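Local structure of epoxyqueuosine reductase (Streptococcus thermophilus, 5D6S) at residues Val99-His103 with Ile276-Leu280. The protein belongs to the QueG family of iron-sulfur proteins and holds a cobalamin together with two SF4 clusters. Residues are numbered along the deposited sequence.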
ATOM      1  N   VAL A  99      -9.774 -11.815   0.373  1.00 64.31           N
ATOM      2  CA  VAL A  99     -10.057 -11.769   1.803  1.00 65.76           C
ATOM      3  C   VAL A  99     -10.358 -10.324   2.104  1.00 73.67           C
ATOM      4  O   VAL A  99      -9.557  -9.442   1.786  1.00 80.43           O
ATOM      5  CB  VAL A  99      -8.873 -12.250   2.657  1.00 61.12           C
ATOM      6  CG1 VAL A  99      -9.184 -12.122   4.141  1.00 67.66           C
ATOM      7  CG2 VAL A  99      -8.541 -13.696   2.332  1.00 58.23           C
ATOM      8  N   ALA A 100     -11.508 -10.075   2.717  1.00 69.72           N
ATOM      9  CA  ALA A 100     -11.903  -8.710   3.006  1.00 74.45           C
ATOM     10  C   ALA A 100     -11.229  -8.212   4.280  1.00 67.59           C
ATOM     11  O   ALA A 100     -10.897  -9.007   5.154  1.00 68.22           O
ATOM     12  CB  ALA A 100     -13.412  -8.618   3.128  1.00 81.19           C
ATOM     13  N   TYR A 101     -11.037  -6.894   4.371  1.00 67.17           N
ATOM     14  CA  TYR A 101     -10.466  -6.255   5.572  1.00 64.06           C
ATOM     15  C   TYR A 101     -11.201  -4.961   5.929  1.00 63.60           C
ATOM     16  O   TYR A 101     -11.711  -4.254   5.045  1.00 61.01           O
ATOM     17  CB  TYR A 101      -8.963  -5.978   5.396  1.00 63.06           C
ATOM     18  CG  TYR A 101      -8.600  -5.013   4.275  1.00 56.32           C
ATOM     19  CD1 TYR A 101      -8.369  -5.470   2.999  1.00 59.87           C
ATOM     20  CD2 TYR A 101      -8.440  -3.664   4.510  1.00 55.52           C
ATOM     21  CE1 TYR A 101      -7.994  -4.607   1.973  1.00 65.94           C
ATOM     22  CE2 TYR A 101      -8.079  -2.786   3.487  1.00 57.33           C
ATOM     23  CZ  TYR A 101      -7.851  -3.259   2.216  1.00 61.58           C
ATOM     24  OH  TYR A 101      -7.502  -2.417   1.169  1.00 58.96           O
ATOM     25  N   PRO A 102     -11.293  -4.668   7.239  1.00 57.40           N
ATOM     26  CA  PRO A 102     -11.992  -3.468   7.673  1.00 54.83           C
ATOM     27  C   PRO A 102     -11.262  -2.217   7.235  1.00 56.53           C
ATOM     28  O   PRO A 102     -10.039  -2.188   7.265  1.00 70.20           O
ATOM     29  CB  PRO A 102     -11.975  -3.568   9.193  1.00 57.95           C
ATOM     30  CG  PRO A 102     -10.886  -4.544   9.531  1.00 58.39           C
ATOM     31  CD  PRO A 102     -10.687  -5.424   8.348  1.00 52.53           C
ATOM     32  N   HIS A 103     -12.015  -1.183   6.897  1.00 60.16           N
ATOM     33  CA  HIS A 103     -11.455   0.107   6.539  1.00 66.51           C
ATOM     34  C   HIS A 103     -11.748   1.214   7.576  1.00 75.67           C
ATOM     35  O   HIS A 103     -11.131   2.272   7.552  1.00 76.77           O
ATOM     36  CB  HIS A 103     -11.936   0.494   5.149  1.00 71.44           C
ATOM     37  CG  HIS A 103     -13.275   1.158   5.117  1.00 84.80           C
ATOM     38  ND1 HIS A 103     -14.461   0.478   5.317  1.00 84.82           N
ATOM     39  CD2 HIS A 103     -13.615   2.448   4.872  1.00 96.20           C
ATOM     40  CE1 HIS A 103     -15.469   1.326   5.204  1.00 96.47           C
ATOM     41  NE2 HIS A 103     -14.983   2.526   4.933  1.00102.51           N
ATOM     42  N   ILE A 276     -19.951  -0.288   3.765  1.00110.00           N
ATOM     43  CA  ILE A 276     -19.497  -1.593   4.229  1.00108.76           C
ATOM     44  C   ILE A 276     -18.757  -1.434   5.545  1.00102.04           C
ATOM     45  O   ILE A 276     -18.057  -0.453   5.761  1.00106.58           O
ATOM     46  CB  ILE A 276     -18.553  -2.314   3.233  1.00110.10           C
ATOM     47  CG1 ILE A 276     -19.037  -2.190   1.798  1.00101.13           C
ATOM     48  CG2 ILE A 276     -18.468  -3.794   3.562  1.00122.13           C
ATOM     49  CD1 ILE A 276     -18.355  -1.077   1.081  1.00 97.14           C
ATOM     50  N   ASP A 277     -18.959  -2.395   6.433  1.00101.49           N
ATOM     51  CA  ASP A 277     -17.965  -2.724   7.447  1.00108.21           C
ATOM     52  C   ASP A 277     -17.611  -4.194   7.181  1.00 95.21           C
ATOM     53  O   ASP A 277     -18.430  -4.931   6.645  1.00104.02           O
ATOM     54  CB  ASP A 277     -18.447  -2.382   8.884  1.00111.38           C
ATOM     55  CG  ASP A 277     -19.141  -3.541   9.605  1.00116.39           C
ATOM     56  OD1 ASP A 277     -19.142  -4.702   9.130  1.00113.30           O
ATOM     57  OD2 ASP A 277     -19.688  -3.276  10.701  1.00128.15           O
ATOM     58  N   ASN A 278     -16.393  -4.596   7.502  1.00 92.25           N
ATOM     59  CA  ASN A 278     -15.883  -5.900   7.093  1.00 98.69           C
ATOM     60  C   ASN A 278     -15.360  -6.681   8.317  1.00108.94           C
ATOM     61  O   ASN A 278     -15.308  -6.135   9.418  1.00110.95           O
ATOM     62  CB  ASN A 278     -14.822  -5.711   5.994  1.00 99.07           C
ATOM     63  CG  ASN A 278     -15.432  -5.524   4.602  1.00 95.26           C
ATOM     64  OD1 ASN A 278     -16.617  -5.785   4.390  1.00 89.66           O
ATOM     65  ND2 ASN A 278     -14.609  -5.113   3.639  1.00 81.36           N
ATOM     66  N   PRO A 279     -15.003  -7.966   8.143  1.00117.86           N
ATOM     67  CA  PRO A 279     -14.862  -8.829   9.329  1.00126.85           C
ATOM     68  C   PRO A 279     -13.622  -8.631  10.242  1.00123.29           C
ATOM     69  O   PRO A 279     -13.738  -7.974  11.276  1.00115.35           O
ATOM     70  CB  PRO A 279     -14.921 -10.261   8.745  1.00127.31           C
ATOM     71  CG  PRO A 279     -15.204 -10.118   7.284  1.00120.75           C
ATOM     72  CD  PRO A 279     -14.833  -8.724   6.894  1.00120.09           C
ATOM     73  N   LEU A 280     -12.473  -9.208   9.892  1.00115.76           N
ATOM     74  CA  LEU A 280     -11.424  -9.446  10.899  1.00115.29           C
ATOM     75  C   LEU A 280     -10.845  -8.157  11.497  1.00113.44           C
ATOM     76  O   LEU A 280     -11.112  -7.828  12.656  1.00 88.62           O
ATOM     77  CB  LEU A 280     -10.304 -10.368  10.355  1.00119.33           C
ATOM     78  CG  LEU A 280      -9.152  -9.852   9.470  1.00115.74           C
ATOM     79  CD1 LEU A 280      -7.928 -10.760   9.582  1.00109.16           C
ATOM     80  CD2 LEU A 280      -9.594  -9.709   8.019  1.00109.84           C
TER
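The end of a central strand in the four-stranded antiparallel sheet of this QueG-family protein, 93-100, runs on through the extended residues Tyr101 and Pro102 to His103, and across these passes the loop 276-280, which follows helix 265-268 of the iron-sulfur region. Asn278 has the largest area covered. Its CA-to-CB bond points toward the strand end, and Asn278 ND2 lies 3.7 Å from Ala100 CB and donates a weak hydrogen bond of 3.3 Å to Tyr101 O; the same amide also reaches Tyr186 O weakly. Leu280, the last residue modelled before a gap in the chain, bends back so that its CD2 lies 4.4 Å from Pro102 CD and 3.2 Å from Ala100 O. Pro102 packs against the loop beside Asn278, its N 3.9 Å from Asn278 CB and its CG 4.1 Å from Leu280 C. Tyr101 directs its CA-to-CB bond away from the loop; its ring stacks with that of Tyr191, and its side chain comes within about 4 Å of the bound cobalamin. At the far end, the His103 ring stacks with Tyr189 and turns its edge to the loop, CE1 standing 3.2 Å from Ile276 O.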